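Local structure of DNA endonuclease I-CeuI (Chlamydomonas eugametos, 2EX5) at residues Lys17-Ala22 with Ile34-Leu39; Phe40-Val45 with Asn92-Leu97; Val45-Glu50 with Ala100-Lys105. The protein is a LAGLIDADG homing endonuclease that, as a homodimer using magnesium, recognises a degenerate 17-19 bp site and makes a staggered cut in DNA for intron homing. The protein carries 1 engineered substitution. One frame throughout, in Å; residues are numbered along the deposited sequence.

Contact 1 of 3, residues Lys17-Ala22 with Ile34-Leu39; sequences KKINDA and IDLRKL. With nucleotides of chain A.
Ile19 and Asp35 face each other where helix segments 17-22 and 34-39 run nearly antiparallel, at 171°, with their axes 10.4 Å apart. The two helices form a helical hairpin. Ile19 CG1 sits beside the backbone N (chi1 -79°), which leads the longer branch along helix 34-39. CG1 lies 3.6 Å from Asp35 CB, and the two side chains pass in opposite directions. At the tip, Ile19 CD1 touches Leu39 CD2 at 3.5 Å. The other branch, Ile19 CG2, lies 3.8 Å from Asp35 CB and reaches Leu36 CD2 more loosely. With only a methyl group at Ile19, as in an alanine, Leu39 CD2 and Asp35 CB would probably lose their apolar partner and a gap would open between the helices. Nearby, a water donates to Ile19 O at 3.0 Å and to Asp35 OD2 at 2.9 Å. The other oxygen, Asp35 OD1, forms a salt bridge with Lys31. Lys17 takes no part in this packing; its NZ lies 3.0 Å from OP1 of DG8 of chain A, in keeping with its known DNA interaction. Leu36 and Leu39 also pack on Leu16, but the segments themselves, with no direct hydrogen bond, are linked by Ile19 packing and one water bridge.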
loop_
_atom_site.group_PDB
_atom_site.type_symbol
_atom_site.label_atom_id
_atom_site.label_comp_id
_atom_site.label_asym_id
_atom_site.label_seq_id
_atom_site.Cartn_x
_atom_site.Cartn_y
_atom_site.Cartn_z
ATOM N N LYS C 17 -21.462 11.838 -6.312
ATOM C CA LYS C 17 -21.751 12.210 -7.725
ATOM C C LYS C 17 -22.136 13.658 -7.841
ATOM O O LYS C 17 -21.652 14.304 -8.731
ATOM C CB LYS C 17 -22.829 11.350 -8.440
ATOM C CG LYS C 17 -22.357 10.082 -9.149
ATOM C CD LYS C 17 -23.521 9.375 -9.934
ATOM C CE LYS C 17 -23.022 8.182 -10.886
ATOM N NZ LYS C 17 -21.580 8.296 -11.419
ATOM N N LYS C 18 -23.045 14.174 -6.997
ATOM C CA LYS C 18 -23.507 15.608 -7.194
ATOM C C LYS C 18 -22.243 16.452 -7.073
ATOM O O LYS C 18 -22.023 17.413 -7.810
ATOM C CB LYS C 18 -24.549 16.075 -6.128
ATOM C CG LYS C 18 -25.866 15.308 -6.032
ATOM C CD LYS C 18 -26.750 15.782 -4.820
ATOM C CE LYS C 18 -27.707 14.634 -4.341
ATOM N NZ LYS C 18 -28.458 13.817 -5.428
ATOM N N ILE C 19 -21.385 16.066 -6.115
ATOM C CA ILE C 19 -20.182 16.878 -5.818
ATOM C C ILE C 19 -19.293 16.871 -7.050
ATOM O O ILE C 19 -18.784 17.942 -7.388
ATOM C CB ILE C 19 -19.426 16.338 -4.519
ATOM C CG1 ILE C 19 -20.134 16.796 -3.225
ATOM C CG2 ILE C 19 -18.002 16.795 -4.447
ATOM C CD1 ILE C 19 -19.726 16.027 -2.007
ATOM N N ASN C 20 -19.033 15.672 -7.691
ATOM C CA ASN C 20 -18.221 15.635 -8.977
ATOM C C ASN C 20 -18.894 16.352 -10.122
ATOM O O ASN C 20 -18.239 17.039 -10.948
ATOM C CB ASN C 20 -17.812 14.202 -9.463
ATOM C CG ASN C 20 -16.729 13.603 -8.641
ATOM O OD1 ASN C 20 -15.615 14.126 -8.557
ATOM N ND2 ASN C 20 -17.069 12.541 -7.955
ATOM N N ASP C 21 -20.203 16.199 -10.183
ATOM C CA ASP C 21 -21.050 16.953 -11.213
ATOM C C ASP C 21 -20.939 18.466 -11.025
ATOM O O ASP C 21 -20.756 19.200 -11.979
ATOM C CB ASP C 21 -22.549 16.570 -11.140
ATOM C CG ASP C 21 -22.857 15.166 -11.689
ATOM O OD1 ASP C 21 -24.033 14.682 -11.529
ATOM O OD2 ASP C 21 -21.936 14.508 -12.194
ATOM N N ALA C 22 -20.987 18.929 -9.767
ATOM C CA ALA C 22 -20.682 20.405 -9.449
ATOM C C ALA C 22 -19.284 20.971 -9.870
ATOM O O ALA C 22 -19.188 22.048 -10.542
ATOM C CB ALA C 22 -21.083 20.716 -7.893
ATOM N N ILE C 34 -13.897 21.525 -0.246
ATOM C CA ILE C 34 -14.825 21.853 0.817
ATOM C C ILE C 34 -15.947 20.877 0.869
ATOM O O ILE C 34 -16.285 20.392 1.911
ATOM C CB ILE C 34 -15.493 23.262 0.566
ATOM C CG1 ILE C 34 -14.569 24.409 0.986
ATOM C CG2 ILE C 34 -16.907 23.440 1.381
ATOM C CD1 ILE C 34 -14.967 25.820 0.240
ATOM N N ASP C 35 -16.518 20.559 -0.275
ATOM C CA ASP C 35 -17.579 19.536 -0.336
ATOM C C ASP C 35 -17.121 18.141 0.129
ATOM O O ASP C 35 -17.822 17.421 0.834
ATOM C CB ASP C 35 -18.107 19.447 -1.790
ATOM C CG ASP C 35 -18.924 20.672 -2.218
ATOM O OD1 ASP C 35 -19.397 21.508 -1.362
ATOM O OD2 ASP C 35 -19.086 20.781 -3.448
ATOM N N LEU C 36 -15.915 17.762 -0.264
ATOM C CA LEU C 36 -15.381 16.443 0.156
ATOM C C LEU C 36 -15.070 16.488 1.621
ATOM O O LEU C 36 -15.382 15.536 2.349
ATOM C CB LEU C 36 -14.110 16.034 -0.657
ATOM C CG LEU C 36 -14.451 15.795 -2.142
ATOM C CD1 LEU C 36 -13.170 16.069 -2.960
ATOM C CD2 LEU C 36 -15.080 14.425 -2.453
ATOM N N ARG C 37 -14.442 17.584 2.071
ATOM C CA ARG C 37 -14.194 17.693 3.505
ATOM C C ARG C 37 -15.471 17.476 4.247
ATOM O O ARG C 37 -15.517 16.731 5.212
ATOM C CB ARG C 37 -13.591 19.023 3.902
ATOM C CG ARG C 37 -12.097 18.927 3.913
ATOM C CD ARG C 37 -11.329 20.072 4.645
ATOM N NE ARG C 37 -12.007 21.365 4.665
ATOM C CZ ARG C 37 -11.964 22.303 3.710
ATOM N NH1 ARG C 37 -11.317 22.136 2.543
ATOM N NH2 ARG C 37 -12.618 23.432 3.917
ATOM N N LYS C 38 -16.537 18.139 3.828
ATOM C CA LYS C 38 -17.776 18.031 4.625
ATOM C C LYS C 38 -18.488 16.657 4.427
ATOM O O LYS C 38 -18.899 16.028 5.431
ATOM C CB LYS C 38 -18.718 19.236 4.362
ATOM C CG LYS C 38 -20.125 19.204 5.138
ATOM C CD LYS C 38 -21.032 20.300 4.585
ATOM C CE LYS C 38 -22.005 20.787 5.662
ATOM N NZ LYS C 38 -23.052 21.617 4.990
ATOM N N LEU C 39 -18.644 16.203 3.173
ATOM C CA LEU C 39 -19.167 14.810 2.921
ATOM C C LEU C 39 -18.509 13.688 3.792
ATOM O O LEU C 39 -19.187 12.836 4.371
ATOM C CB LEU C 39 -19.017 14.441 1.427
ATOM C CG LEU C 39 -19.619 13.054 1.069
ATOM C CD1 LEU C 39 -21.105 12.850 1.420
ATOM C CD2 LEU C 39 -19.458 12.865 -0.426
ATOM P P DG A 8 -18.371 8.149 -13.106
ATOM O OP1 DG A 8 -19.428 9.202 -13.258
ATOM O OP2 DG A 8 -17.471 8.046 -11.954
ATOM O "O5'" DG A 8 -19.179 6.744 -13.310
ATOM C "C5'" DG A 8 -19.869 6.404 -14.564
ATOM C "C4'" DG A 8 -19.359 5.098 -15.171
ATOM O "O4'" DG A 8 -18.072 5.327 -15.783
ATOM C "C3'" DG A 8 -19.143 3.949 -14.175
ATOM O "O3'" DG A 8 -20.262 3.103 -14.346
ATOM C "C2'" DG A 8 -17.930 3.241 -14.723
ATOM C "C1'" DG A 8 -17.384 4.092 -15.858
ATOM N N9 DG A 8 -15.925 4.291 -15.840
ATOM C C8 DG A 8 -15.208 5.161 -15.053
ATOM N N7 DG A 8 -13.902 5.168 -15.288
ATOM C C5 DG A 8 -13.756 4.248 -16.315
ATOM C C6 DG A 8 -12.571 3.772 -16.925
ATOM O O6 DG A 8 -11.379 4.164 -16.757
ATOM N N1 DG A 8 -12.877 2.759 -17.860
ATOM C C2 DG A 8 -14.125 2.290 -18.150
ATOM N N2 DG A 8 -14.210 1.338 -19.095
ATOM N N3 DG A 8 -15.233 2.740 -17.553
ATOM C C4 DG A 8 -14.973 3.690 -16.638
HETATM O O HOH W 1 -17.857 20.413 -6.050
#

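Contact 2 of 3, residues Phe40-Val45 with Asn92-Leu97; sequences FQIDEV and NGVKVL
Val94 packs against Phe40 and Ile42 through its two methyl groups. The apolar contacts make up most of this surface joint between the loop after helix 29-40 and the first turn of helix 94-104. Val94 CG2 approaches the ring obliquely, 3.7 Å from Phe40 CD2. Val94 CG1 meets the base of the same side chain, 3.8 Å from Phe40 CB. It also lies 4.0 Å from Ile42 CD1. CG1 sits between the backbone N and the carbonyl carbon of Val94 (chi1 68°), while CG2 is anti to the backbone N. This rotation presents both methyls to the loop. Leu119 of strand 118-123 touches both Phe40 and Val94, so the pair also rests on the sheet. Ile42 packs on Arg37 as well.

Backbone turns set up the two sides. Gln41 leaves helix 29-40 with positive phi (52°) in a Schellman motif, and the chain then turns along helix 94-104. Gly93 is the N-cap of that helix. The bond from Val96 N to Gly93 O is weak.

Polar groups join in little across the contact. The long chain of Lys95 runs out toward Val45. The position of Val45 CG2 is doubtful, as it lies too close to Asp43 O. Lys95 packs on Ser145 of the second subunit, and Asn92 ND2 is hydrogen-bonded to Glu148 OE1 of that subunit. The start of helix 94-104 and the residue before its N-cap therefore meet the dimer partner as well.

No hydrogen bond crosses between the segments. The contact between them is apolar, mainly methyl and ring packing with the Lys95 chain beside it, and Val94 is the residue that Phe40 and Ile42 share.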
loop_
_atom_site.group_PDB
_atom_site.type_symbol
_atom_site.label_atom_id
_atom_site.label_comp_id
_atom_site.label_asym_id
_atom_site.label_seq_id
_atom_site.Cartn_x
_atom_site.Cartn_y
_atom_site.Cartn_z
ATOM N N PHE C 40 -17.181 13.736 3.904
ATOM C CA PHE C 40 -16.436 12.731 4.687
ATOM C C PHE C 40 -15.959 13.166 6.099
ATOM O O PHE C 40 -15.311 12.383 6.816
ATOM C CB PHE C 40 -15.285 12.134 3.822
ATOM C CG PHE C 40 -15.773 11.426 2.537
ATOM C CD1 PHE C 40 -16.579 10.317 2.617
ATOM C CD2 PHE C 40 -15.388 11.868 1.287
ATOM C CE1 PHE C 40 -17.013 9.682 1.488
ATOM C CE2 PHE C 40 -15.816 11.251 0.148
ATOM C CZ PHE C 40 -16.648 10.159 0.258
ATOM N N GLN C 41 -16.264 14.398 6.519
ATOM C CA GLN C 41 -15.821 14.885 7.855
ATOM C C GLN C 41 -14.315 14.702 8.097
ATOM O O GLN C 41 -13.886 14.006 9.027
ATOM C CB GLN C 41 -16.589 14.204 9.003
ATOM C CG GLN C 41 -18.080 13.993 8.847
ATOM C CD GLN C 41 -18.598 12.797 9.736
ATOM O OE1 GLN C 41 -18.094 12.557 10.871
ATOM N NE2 GLN C 41 -19.634 12.060 9.218
ATOM N N ILE C 42 -13.535 15.404 7.290
ATOM C CA ILE C 42 -12.120 15.221 7.122
ATOM C C ILE C 42 -11.489 16.438 7.741
ATOM O O ILE C 42 -11.881 17.507 7.396
ATOM C CB ILE C 42 -11.766 15.203 5.579
ATOM C CG1 ILE C 42 -12.212 13.894 4.947
ATOM C CG2 ILE C 42 -10.312 15.423 5.346
ATOM C CD1 ILE C 42 -12.046 13.883 3.469
ATOM N N ASP C 43 -10.492 16.265 8.622
ATOM C CA ASP C 43 -9.754 17.413 9.146
ATOM C C ASP C 43 -8.847 18.151 8.095
ATOM O O ASP C 43 -7.829 17.591 7.619
ATOM C CB ASP C 43 -8.989 17.025 10.415
ATOM C CG ASP C 43 -9.918 16.736 11.608
ATOM O OD1 ASP C 43 -10.849 15.907 11.498
ATOM O OD2 ASP C 43 -9.702 17.324 12.677
ATOM N N GLU C 44 -9.253 19.389 7.772
ATOM C CA GLU C 44 -8.617 20.286 6.793
ATOM C C GLU C 44 -7.120 20.453 7.025
ATOM O O GLU C 44 -6.686 20.493 8.178
ATOM C CB GLU C 44 -9.322 21.669 6.792
ATOM C CG GLU C 44 -8.967 22.686 7.941
ATOM C CD GLU C 44 -8.942 22.063 9.346
ATOM O OE1 GLU C 44 -9.965 21.438 9.779
ATOM O OE2 GLU C 44 -7.873 22.202 10.012
ATOM N N VAL C 45 -6.307 20.513 5.965
ATOM C CA VAL C 45 -4.863 20.257 6.169
ATOM C C VAL C 45 -3.889 21.301 5.604
ATOM O O VAL C 45 -4.111 21.873 4.525
ATOM C CB VAL C 45 -4.414 18.738 5.787
ATOM C CG1 VAL C 45 -2.952 18.445 6.196
ATOM C CG2 VAL C 45 -5.326 17.681 6.463
ATOM N N ASN C 92 -12.576 4.527 4.572
ATOM C CA ASN C 92 -11.926 4.843 5.884
ATOM C C ASN C 92 -10.537 5.540 5.803
ATOM O O ASN C 92 -10.056 6.114 6.794
ATOM C CB ASN C 92 -11.753 3.627 6.819
ATOM C CG ASN C 92 -12.965 2.844 7.039
ATOM O OD1 ASN C 92 -14.079 3.270 6.694
ATOM N ND2 ASN C 92 -12.777 1.599 7.559
ATOM N N GLY C 93 -9.913 5.544 4.639
ATOM C CA GLY C 93 -8.670 6.270 4.444
ATOM C C GLY C 93 -8.664 7.414 3.459
ATOM O O GLY C 93 -7.579 7.886 3.061
ATOM N N VAL C 94 -9.850 7.875 3.054
ATOM C CA VAL C 94 -10.059 9.071 2.270
ATOM C C VAL C 94 -9.207 10.282 2.653
ATOM O O VAL C 94 -8.756 11.111 1.805
ATOM C CB VAL C 94 -11.601 9.409 2.231
ATOM C CG1 VAL C 94 -12.182 9.880 3.695
ATOM C CG2 VAL C 94 -11.948 10.414 1.109
ATOM N N LYS C 95 -8.868 10.360 3.913
ATOM C CA LYS C 95 -8.093 11.466 4.435
ATOM C C LYS C 95 -6.761 11.650 3.746
ATOM O O LYS C 95 -6.419 12.745 3.322
ATOM C CB LYS C 95 -7.941 11.261 5.937
ATOM C CG LYS C 95 -6.846 12.113 6.592
ATOM C CD LYS C 95 -6.938 11.981 8.094
ATOM C CE LYS C 95 -5.685 12.599 8.750
ATOM N NZ LYS C 95 -5.220 13.465 7.729
ATOM N N VAL C 96 -5.998 10.569 3.588
ATOM C CA VAL C 96 -4.789 10.586 2.699
ATOM C C VAL C 96 -5.069 10.821 1.197
ATOM O O VAL C 96 -4.275 11.438 0.505
ATOM C CB VAL C 96 -3.951 9.288 2.975
ATOM C CG1 VAL C 96 -2.535 9.360 2.409
ATOM C CG2 VAL C 96 -3.845 9.062 4.529
ATOM N N LEU C 97 -6.181 10.306 0.665
ATOM C CA LEU C 97 -6.661 10.659 -0.719
ATOM C C LEU C 97 -6.904 12.212 -0.873
ATOM O O LEU C 97 -6.542 12.865 -1.868
ATOM C CB LEU C 97 -7.988 9.883 -0.912
ATOM C CG LEU C 97 -7.921 8.716 -1.893
ATOM C CD1 LEU C 97 -6.606 7.960 -1.761
ATOM C CD2 LEU C 97 -9.153 7.842 -1.909
#

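Contact 3 of 3, residues Val45-Glu50 with Ala100-Lys105; sequences VQVTSE and ALEVFK
Glu102 meets Val47 between the loop before helix 49-62 and the last turns of helix 94-104. Its side chain can be followed outward. CB lies 4.2 Å from Val47 CG2. CG, anti to the backbone N (chi1 -170°), comes closer to the same methyl, with Glu102 CG and Val47 CG2 3.5 Å apart. The chain then bends at chi2 (94°), so the carboxylate turns aside and does not continue past the valine. OE1 forms a salt bridge with Lys105 NZ at 2.5 Å, within the same segment. OE2 lies 4.2 Å from Val45 O. That is only a loose approach, and the nearby Lys105 charge probably eases it. The methylene part of Glu102 thus serves as an apolar surface while its charged end is paired with the lysine. Leu33 of helix 29-40 also touches Glu102.

Val47 has a second neighbour. Its CG1 lies 4.3 Å from Val103 CB, and its CG2 is 4.2 Å from Val103 N. The valine therefore sits over two successive residues of the helix. It also packs on Lys52 of helix 49-62.

Both segments lie at helix ends. Thr48 is the N-cap of helix 49-62: its side chain caps a backbone N, and its own N is bonded to Ser51 OG, which is consistent with a capping box. Lys105 leaves helix 94-104 with positive phi (65°), while its own N still bonds Leu101 O.

The joint lies away from the annotated sites. It ties the approach to the LAGLIDADG helix 49-62 to helix 94-104 by a valine set on an aliphatic stem. Its one salt bridge stays on the helix 94-104 side, so only apolar packing links the segments.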
loop_
_atom_site.group_PDB
_atom_site.type_symbol
_atom_site.label_atom_id
_atom_site.label_comp_id
_atom_site.label_asym_id
_atom_site.label_seq_id
_atom_site.Cartn_x
_atom_site.Cartn_y
_atom_site.Cartn_z
ATOM N N VAL C 45 -6.307 20.513 5.965
ATOM C CA VAL C 45 -4.863 20.257 6.169
ATOM C C VAL C 45 -3.889 21.301 5.604
ATOM O O VAL C 45 -4.111 21.873 4.525
ATOM C CB VAL C 45 -4.414 18.738 5.787
ATOM C CG1 VAL C 45 -2.952 18.445 6.196
ATOM C CG2 VAL C 45 -5.326 17.681 6.463
ATOM N N GLN C 46 -2.841 21.556 6.404
ATOM C CA GLN C 46 -1.509 21.984 5.966
ATOM C C GLN C 46 -0.821 20.928 5.077
ATOM O O GLN C 46 -0.590 19.741 5.467
ATOM C CB GLN C 46 -0.605 22.202 7.186
ATOM C CG GLN C 46 -1.360 22.092 8.507
ATOM C CD GLN C 46 -1.525 20.661 9.020
ATOM O OE1 GLN C 46 -0.540 20.008 9.375
ATOM N NE2 GLN C 46 -2.773 20.189 9.113
ATOM N N VAL C 47 -0.469 21.387 3.890
ATOM C CA VAL C 47 0.462 20.669 3.092
ATOM C C VAL C 47 1.823 21.178 3.577
ATOM O O VAL C 47 2.162 22.379 3.373
ATOM C CB VAL C 47 0.194 20.904 1.566
ATOM C CG1 VAL C 47 1.294 20.406 0.745
ATOM C CG2 VAL C 47 -1.084 20.231 1.156
ATOM N N THR C 48 2.594 20.288 4.230
ATOM C CA THR C 48 3.972 20.606 4.646
ATOM C C THR C 48 4.903 19.690 3.944
ATOM O O THR C 48 4.453 18.729 3.270
ATOM C CB THR C 48 4.233 20.489 6.168
ATOM O OG1 THR C 48 3.837 19.210 6.632
ATOM C CG2 THR C 48 3.423 21.485 6.936
ATOM N N SER C 49 6.195 20.041 4.046
ATOM C CA SER C 49 7.296 19.244 3.540
ATOM C C SER C 49 7.141 17.808 4.072
ATOM O O SER C 49 7.426 16.837 3.378
ATOM C CB SER C 49 8.628 19.754 4.139
ATOM O OG SER C 49 9.053 20.991 3.590
ATOM N N GLU C 50 6.800 17.744 5.337
ATOM C CA GLU C 50 6.526 16.541 6.131
ATOM C C GLU C 50 5.334 15.659 5.592
ATOM O O GLU C 50 5.454 14.414 5.533
ATOM C CB GLU C 50 6.094 16.993 7.461
ATOM C CG GLU C 50 6.853 16.435 8.582
ATOM C CD GLU C 50 7.837 17.446 9.122
ATOM O OE1 GLU C 50 8.139 18.472 8.408
ATOM O OE2 GLU C 50 8.283 17.231 10.268
ATOM N N ALA C 100 -3.534 13.857 -1.085
ATOM C CA ALA C 100 -3.077 13.911 -2.510
ATOM C C ALA C 100 -3.717 15.021 -3.362
ATOM O O ALA C 100 -3.031 15.757 -4.088
ATOM C CB ALA C 100 -3.311 12.559 -3.196
ATOM N N LEU C 101 -5.051 15.102 -3.316
ATOM C CA LEU C 101 -5.854 16.156 -4.019
ATOM C C LEU C 101 -5.320 17.541 -3.678
ATOM O O LEU C 101 -4.980 18.395 -4.530
ATOM C CB LEU C 101 -7.281 15.995 -3.515
ATOM C CG LEU C 101 -8.518 15.928 -4.414
ATOM C CD1 LEU C 101 -8.326 15.081 -5.727
ATOM C CD2 LEU C 101 -9.739 15.499 -3.630
ATOM N N GLU C 102 -5.149 17.714 -2.364
ATOM C CA GLU C 102 -4.623 18.960 -1.811
ATOM C C GLU C 102 -3.200 19.222 -2.329
ATOM O O GLU C 102 -2.948 20.321 -2.792
ATOM C CB GLU C 102 -4.812 18.978 -0.286
ATOM C CG GLU C 102 -4.524 20.284 0.320
ATOM C CD GLU C 102 -5.716 21.177 0.490
ATOM O OE1 GLU C 102 -5.782 22.194 -0.213
ATOM O OE2 GLU C 102 -6.570 20.886 1.295
ATOM N N VAL C 103 -2.304 18.214 -2.358
ATOM C CA VAL C 103 -0.989 18.447 -2.969
ATOM C C VAL C 103 -0.917 18.531 -4.476
ATOM O O VAL C 103 -0.090 19.310 -5.001
ATOM C CB VAL C 103 0.251 17.589 -2.387
ATOM C CG1 VAL C 103 -0.150 16.485 -1.570
ATOM C CG2 VAL C 103 1.287 17.255 -3.433
ATOM N N PHE C 104 -1.717 17.740 -5.219
ATOM C CA PHE C 104 -1.633 17.980 -6.647
ATOM C C PHE C 104 -2.443 19.177 -7.107
ATOM O O PHE C 104 -2.252 19.591 -8.213
ATOM C CB PHE C 104 -1.962 16.714 -7.520
ATOM C CG PHE C 104 -1.167 15.485 -7.159
ATOM C CD1 PHE C 104 -1.790 14.416 -6.524
ATOM C CD2 PHE C 104 0.195 15.390 -7.429
ATOM C CE1 PHE C 104 -1.073 13.248 -6.201
ATOM C CE2 PHE C 104 0.939 14.182 -7.099
ATOM C CZ PHE C 104 0.245 13.116 -6.516
ATOM N N LYS C 105 -3.399 19.669 -6.329
ATOM C CA LYS C 105 -4.310 20.754 -6.841
ATOM C C LYS C 105 -5.250 20.393 -8.008
ATOM O O LYS C 105 -5.765 21.290 -8.680
ATOM C CB LYS C 105 -3.536 22.066 -7.133
ATOM C CG LYS C 105 -3.050 22.819 -5.877
ATOM C CD LYS C 105 -4.022 22.593 -4.725
ATOM C CE LYS C 105 -3.664 23.425 -3.392
ATOM N NZ LYS C 105 -4.638 23.074 -2.224
#

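The first segments follow the chain from hairpin to LAGLIDADG helix; the partners of contacts 2 and 3 lie on helix 94-104. Contacts 1 and 2 have centres about 13 Å apart and touch through Arg37 O and Ile42 N, 3.2 Å apart, probably a hydrogen bond. Contacts 2 and 3, with centres about 12 Å apart, share Val45. Contacts 1 and 3 have centres about 18 Å apart, yet Leu36 CD1 packs on Leu101 CD2 at 3.5 Å. Contact 1 includes the DNA-contacting Lys17. Contact 2 comes within about 6 Å of the nucleic acid by nearest atoms, contact 3 within about 11 Å. The side chain of Val94 is about 12 Å from that of the magnesium-binding Glu62.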